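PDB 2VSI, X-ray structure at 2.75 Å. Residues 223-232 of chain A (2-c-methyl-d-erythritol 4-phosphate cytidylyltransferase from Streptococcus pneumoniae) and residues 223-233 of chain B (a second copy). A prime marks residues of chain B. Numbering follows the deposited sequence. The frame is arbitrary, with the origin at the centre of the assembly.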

ATOM      1  N   VAL A 223     -12.393  -7.401  -1.469  1.00 52.92           N
ATOM      2  CA  VAL A 223     -12.577  -8.766  -1.963  1.00 54.86           C
ATOM      3  C   VAL A 223     -11.257  -9.388  -2.457  1.00 55.90           C
ATOM      4  O   VAL A 223     -11.143 -10.614  -2.570  1.00 56.82           O
ATOM      5  CB  VAL A 223     -13.621  -8.820  -3.081  1.00 57.39           C
ATOM      6  CG1 VAL A 223     -14.259 -10.196  -3.131  1.00 59.12           C
ATOM      7  CG2 VAL A 223     -14.689  -7.762  -2.857  1.00 57.79           C
ATOM      8  N   THR A 224     -10.272  -8.531  -2.739  1.00 56.10           N
ATOM      9  CA  THR A 224      -8.910  -8.952  -3.084  1.00 56.75           C
ATOM     10  C   THR A 224      -8.173  -9.404  -1.832  1.00 54.27           C
ATOM     11  O   THR A 224      -7.525 -10.448  -1.840  1.00 55.15           O
ATOM     12  CB  THR A 224      -8.121  -7.820  -3.792  1.00 57.90           C
ATOM     13  OG1 THR A 224      -8.745  -7.515  -5.045  1.00 61.11           O
ATOM     14  CG2 THR A 224      -6.681  -8.222  -4.046  1.00 58.78           C
ATOM     15  N   ASP A 225      -8.284  -8.619  -0.761  1.00 51.67           N
ATOM     16  CA  ASP A 225      -7.737  -8.992   0.543  1.00 49.36           C
ATOM     17  C   ASP A 225      -8.270 -10.361   0.982  1.00 49.65           C
ATOM     18  O   ASP A 225      -7.531 -11.170   1.533  1.00 49.64           O
ATOM     19  CB  ASP A 225      -8.072  -7.940   1.602  1.00 46.82           C
ATOM     20  CG  ASP A 225      -7.502  -6.562   1.287  1.00 45.98           C
ATOM     21  OD1 ASP A 225      -6.362  -6.449   0.790  1.00 46.61           O
ATOM     22  OD2 ASP A 225      -8.200  -5.572   1.566  1.00 44.02           O
ATOM     23  N   LEU A 226      -9.547 -10.626   0.705  1.00 50.77           N
ATOM     24  CA  LEU A 226     -10.168 -11.917   1.028  1.00 51.21           C
ATOM     25  C   LEU A 226      -9.431 -13.088   0.380  1.00 53.46           C
ATOM     26  O   LEU A 226      -9.120 -14.066   1.058  1.00 53.43           O
ATOM     27  CB  LEU A 226     -11.653 -11.940   0.637  1.00 51.56           C
ATOM     28  CG  LEU A 226     -12.655 -12.503   1.656  1.00 49.56           C
ATOM     29  CD1 LEU A 226     -13.965 -12.849   0.964  1.00 50.56           C
ATOM     30  CD2 LEU A 226     -12.121 -13.718   2.414  1.00 46.70           C
ATOM     31  N   LYS A 227      -9.154 -12.977  -0.919  1.00 56.16           N
ATOM     32  CA  LYS A 227      -8.413 -14.005  -1.662  1.00 58.93           C
ATOM     33  C   LYS A 227      -7.020 -14.265  -1.074  1.00 58.67           C
ATOM     34  O   LYS A 227      -6.628 -15.424  -0.889  1.00 59.49           O
ATOM     35  CB  LYS A 227      -8.264 -13.620  -3.134  1.00 61.55           C
ATOM     36  CG  LYS A 227      -9.548 -13.317  -3.879  1.00 63.60           C
ATOM     37  CD  LYS A 227      -9.225 -12.688  -5.236  1.00 66.93           C
ATOM     38  CE  LYS A 227     -10.458 -12.091  -5.901  1.00 68.41           C
ATOM     39  NZ  LYS A 227     -10.082 -11.348  -7.136  1.00 71.22           N
ATOM     40  N   ILE A 228      -6.278 -13.190  -0.784  1.00 57.89           N
ATOM     41  CA  ILE A 228      -4.935 -13.307  -0.213  1.00 57.86           C
ATOM     42  C   ILE A 228      -4.988 -14.083   1.098  1.00 56.45           C
ATOM     43  O   ILE A 228      -4.130 -14.934   1.357  1.00 57.28           O
ATOM     44  CB  ILE A 228      -4.246 -11.927  -0.026  1.00 57.03           C
ATOM     45  CG1 ILE A 228      -3.793 -11.376  -1.383  1.00 59.48           C
ATOM     46  CG2 ILE A 228      -3.040 -12.033   0.914  1.00 55.98           C
ATOM     47  CD1 ILE A 228      -3.254  -9.957  -1.347  1.00 58.97           C
ATOM     48  N   ALA A 229      -6.012 -13.799   1.899  1.00 54.72           N
ATOM     49  CA  ALA A 229      -6.223 -14.475   3.173  1.00 53.62           C
ATOM     50  C   ALA A 229      -6.513 -15.963   2.993  1.00 55.16           C
ATOM     51  O   ALA A 229      -5.909 -16.801   3.666  1.00 55.20           O
ATOM     52  CB  ALA A 229      -7.348 -13.809   3.936  1.00 52.06           C
ATOM     53  N   LYS A 230      -7.439 -16.282   2.091  1.00 56.59           N
ATOM     54  CA  LYS A 230      -7.789 -17.670   1.782  1.00 58.55           C
ATOM     55  C   LYS A 230      -6.571 -18.520   1.410  1.00 60.38           C
ATOM     56  O   LYS A 230      -6.401 -19.623   1.932  1.00 60.85           O
ATOM     57  CB  LYS A 230      -8.824 -17.727   0.658  1.00 60.42           C
ATOM     58  CG  LYS A 230     -10.224 -17.299   1.061  1.00 58.92           C
ATOM     59  CD  LYS A 230     -11.164 -17.502  -0.100  1.00 60.59           C
ATOM     60  CE  LYS A 230     -12.601 -17.262   0.277  1.00 59.54           C
ATOM     61  NZ  LYS A 230     -13.454 -17.763  -0.842  1.00 63.37           N
ATOM     62  N   SER A 231      -5.728 -17.993   0.520  1.00 61.71           N
ATOM     63  CA  SER A 231      -4.492 -18.669   0.113  1.00 63.76           C
ATOM     64  C   SER A 231      -3.476 -18.794   1.255  1.00 62.55           C
ATOM     65  O   SER A 231      -2.562 -19.610   1.186  1.00 64.25           O
ATOM     66  CB  SER A 231      -3.859 -17.978  -1.103  1.00 65.55           C
ATOM     67  OG  SER A 231      -3.407 -16.672  -0.786  1.00 64.34           O
ATOM     68  N   MET A 232      -3.642 -17.993   2.303  1.00 60.13           N
ATOM     69  CA  MET A 232      -2.774 -18.088   3.480  1.00 59.14           C
ATOM     70  C   MET A 232      -3.206 -19.176   4.466  1.00 59.00           C
ATOM     71  O   MET A 232      -2.461 -19.498   5.384  1.00 58.86           O
ATOM     72  CB  MET A 232      -2.661 -16.737   4.197  1.00 57.03           C
ATOM     73  CG  MET A 232      -1.722 -15.746   3.532  1.00 57.54           C
ATOM     74  SD  MET A 232      -1.906 -14.062   4.146  1.00 54.77           S
ATOM     75  CE  MET A 232      -1.021 -14.162   5.700  1.00 54.51           C
TER
ATOM     76  N   VAL B 223       4.423 -14.481  -5.637  1.00 59.72           N
ATOM     77  CA  VAL B 223       3.625 -15.627  -6.059  1.00 60.47           C
ATOM     78  C   VAL B 223       2.136 -15.387  -5.817  1.00 59.58           C
ATOM     79  O   VAL B 223       1.328 -15.591  -6.726  1.00 59.67           O
ATOM     80  CB  VAL B 223       4.095 -16.958  -5.418  1.00 62.27           C
ATOM     81  CG1 VAL B 223       5.265 -17.527  -6.196  1.00 63.86           C
ATOM     82  CG2 VAL B 223       4.458 -16.767  -3.945  1.00 62.94           C
ATOM     83  N   THR B 224       1.771 -14.937  -4.615  1.00 59.42           N
ATOM     84  CA  THR B 224       0.362 -14.645  -4.323  1.00 58.88           C
ATOM     85  C   THR B 224      -0.183 -13.606  -5.316  1.00 57.70           C
ATOM     86  O   THR B 224      -1.347 -13.676  -5.713  1.00 57.70           O
ATOM     87  CB  THR B 224       0.092 -14.232  -2.832  1.00 58.86           C
ATOM     88  OG1 THR B 224       0.780 -13.020  -2.515  1.00 57.93           O
ATOM     89  CG2 THR B 224       0.530 -15.329  -1.858  1.00 60.91           C
ATOM     90  N   ASP B 225       0.675 -12.677  -5.737  1.00 57.18           N
ATOM     91  CA  ASP B 225       0.318 -11.686  -6.755  1.00 56.59           C
ATOM     92  C   ASP B 225      -0.075 -12.341  -8.072  1.00 57.45           C
ATOM     93  O   ASP B 225      -1.003 -11.881  -8.747  1.00 57.29           O
ATOM     94  CB  ASP B 225       1.461 -10.694  -6.996  1.00 56.19           C
ATOM     95  CG  ASP B 225       1.583  -9.667  -5.900  1.00 55.28           C
ATOM     96  OD1 ASP B 225       0.585  -9.450  -5.183  1.00 55.49           O
ATOM     97  OD2 ASP B 225       2.676  -9.079  -5.756  1.00 54.56           O
ATOM     98  N   LEU B 226       0.631 -13.409  -8.436  1.00 58.85           N
ATOM     99  CA  LEU B 226       0.290 -14.176  -9.629  1.00 60.14           C
ATOM    100  C   LEU B 226      -1.039 -14.895  -9.408  1.00 60.95           C
ATOM    101  O   LEU B 226      -1.865 -14.959 -10.320  1.00 61.60           O
ATOM    102  CB  LEU B 226       1.392 -15.185  -9.972  1.00 61.57           C
ATOM    103  CG  LEU B 226       1.890 -15.317 -11.420  1.00 63.14           C
ATOM    104  CD1 LEU B 226       2.344 -16.747 -11.693  1.00 65.32           C
ATOM    105  CD2 LEU B 226       0.866 -14.888 -12.476  1.00 63.78           C
ATOM    106  N   LYS B 227      -1.242 -15.416  -8.193  1.00 61.31           N
ATOM    107  CA  LYS B 227      -2.500 -16.068  -7.817  1.00 62.52           C
ATOM    108  C   LYS B 227      -3.696 -15.103  -7.884  1.00 61.98           C
ATOM    109  O   LYS B 227      -4.750 -15.447  -8.429  1.00 63.35           O
ATOM    110  CB  LYS B 227      -2.396 -16.732  -6.434  1.00 63.16           C
ATOM    111  CG  LYS B 227      -3.640 -17.521  -6.010  1.00 64.91           C
ATOM    112  CD  LYS B 227      -3.325 -18.563  -4.940  1.00 66.85           C
ATOM    113  CE  LYS B 227      -4.522 -19.481  -4.683  1.00 68.91           C
ATOM    114  NZ  LYS B 227      -4.113 -20.881  -4.336  1.00 70.26           N
ATOM    115  N   ILE B 228      -3.530 -13.897  -7.349  1.00 60.41           N
ATOM    116  CA  ILE B 228      -4.568 -12.877  -7.471  1.00 60.04           C
ATOM    117  C   ILE B 228      -4.840 -12.584  -8.947  1.00 60.62           C
ATOM    118  O   ILE B 228      -5.995 -12.531  -9.375  1.00 61.76           O
ATOM    119  CB  ILE B 228      -4.195 -11.566  -6.730  1.00 58.41           C
ATOM    120  CG1 ILE B 228      -3.909 -11.821  -5.243  1.00 58.60           C
ATOM    121  CG2 ILE B 228      -5.285 -10.504  -6.905  1.00 57.79           C
ATOM    122  CD1 ILE B 228      -5.061 -12.433  -4.459  1.00 60.02           C
ATOM    123  N   ALA B 229      -3.768 -12.418  -9.717  1.00 60.46           N
ATOM    124  CA  ALA B 229      -3.864 -12.072 -11.129  1.00 61.44           C
ATOM    125  C   ALA B 229      -4.638 -13.106 -11.949  1.00 63.96           C
ATOM    126  O   ALA B 229      -5.503 -12.746 -12.749  1.00 64.98           O
ATOM    127  CB  ALA B 229      -2.475 -11.857 -11.709  1.00 61.11           C
ATOM    128  N   LYS B 230      -4.326 -14.386 -11.742  1.00 65.40           N
ATOM    129  CA  LYS B 230      -5.001 -15.487 -12.431  1.00 68.17           C
ATOM    130  C   LYS B 230      -6.514 -15.504 -12.181  1.00 69.51           C
ATOM    131  O   LYS B 230      -7.295 -15.814 -13.087  1.00 71.73           O
ATOM    132  CB  LYS B 230      -4.363 -16.832 -12.059  1.00 69.11           C
ATOM    133  CG  LYS B 230      -3.098 -17.165 -12.859  1.00 69.86           C
ATOM    134  CD  LYS B 230      -2.574 -18.577 -12.566  1.00 71.04           C
ATOM    135  CE  LYS B 230      -1.430 -18.977 -13.515  1.00 72.78           C
ATOM    136  NZ  LYS B 230      -1.878 -19.320 -14.911  1.00 74.71           N
ATOM    137  N   SER B 231      -6.919 -15.155 -10.959  1.00 68.64           N
ATOM    138  CA  SER B 231      -8.335 -15.064 -10.598  1.00 70.21           C
ATOM    139  C   SER B 231      -9.023 -13.854 -11.234  1.00 70.63           C
ATOM    140  O   SER B 231     -10.240 -13.854 -11.425  1.00 72.80           O
ATOM    141  CB  SER B 231      -8.501 -15.006  -9.078  1.00 69.26           C
ATOM    142  OG  SER B 231      -8.205 -13.712  -8.587  1.00 66.72           O
ATOM    143  N   MET B 232      -8.243 -12.823 -11.548  1.00 68.97           N
ATOM    144  CA  MET B 232      -8.786 -11.592 -12.116  1.00 69.38           C
ATOM    145  C   MET B 232      -9.129 -11.701 -13.606  1.00 71.75           C
ATOM    146  O   MET B 232      -9.943 -10.930 -14.112  1.00 73.04           O
ATOM    147  CB  MET B 232      -7.847 -10.411 -11.838  1.00 66.60           C
ATOM    148  CG  MET B 232      -8.078  -9.767 -10.475  1.00 65.42           C
ATOM    149  SD  MET B 232      -6.863  -8.505 -10.020  1.00 63.13           S
ATOM    150  CE  MET B 232      -7.623  -7.761  -8.574  1.00 61.73           C
ATOM    151  N   ILE B 233      -8.520 -12.663 -14.295  1.00 73.05           N
ATOM    152  CA  ILE B 233      -8.745 -12.862 -15.727  1.00 75.90           C
ATOM    153  C   ILE B 233      -9.260 -14.279 -16.003  1.00 78.78           C
ATOM    154  O   ILE B 233     -10.125 -14.485 -16.855  1.00 81.92           O
ATOM    155  CB  ILE B 233      -7.450 -12.576 -16.557  1.00 75.13           C
ATOM    156  CG1 ILE B 233      -7.771 -12.313 -18.040  1.00 78.08           C
ATOM    157  CG2 ILE B 233      -6.426 -13.699 -16.393  1.00 74.86           C
ATOM    158  CD1 ILE B 233      -8.001 -10.833 -18.396  1.00 77.59           C
TER

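The same segment from each copy of the protein forms a helix, and the two helices cross at 124° between their N-to-C directions, with axes 10.2 Å apart at closest approach. That distance leaves room for a layer of side chains. The nearest CA pairing is Ile228 with Thr224′, 6.8 Å between CA atoms.

The two copies of one isoleucine meet: Ile228 CG1 lies 3.5 Å from Ile228′ CD1. Branched and apolar, isoleucine fills such a gap without leaving polar groups unpaired. The pair is not symmetric, since CA-to-CB points sideways in Ile228 but toward the partner in Ile228′, and chi2 is t in the first and m in the second. Ile228′ CD1 also packs 3.7 Å from Lys227 CB, while Ile228′ CG2 lies 3.9 Å from Thr224 CG2.

Lysine combines an aliphatic stem with a charged tip. Lys227, its outer chain extended, reaches along the partner helix so that NZ donates a weak hydrogen bond to Ser231′ OG (3.3 Å). That hydroxyl in turn donates to Ile228′ O (2.6 Å from OG), a bond within its own helix. Ser231 does likewise, its OG 2.9 Å from Ile228 O; the side chain is short, and Ser231 CB, its CA-to-CB bond directed toward the partner, lies 3.9 Å from Lys227′ CD.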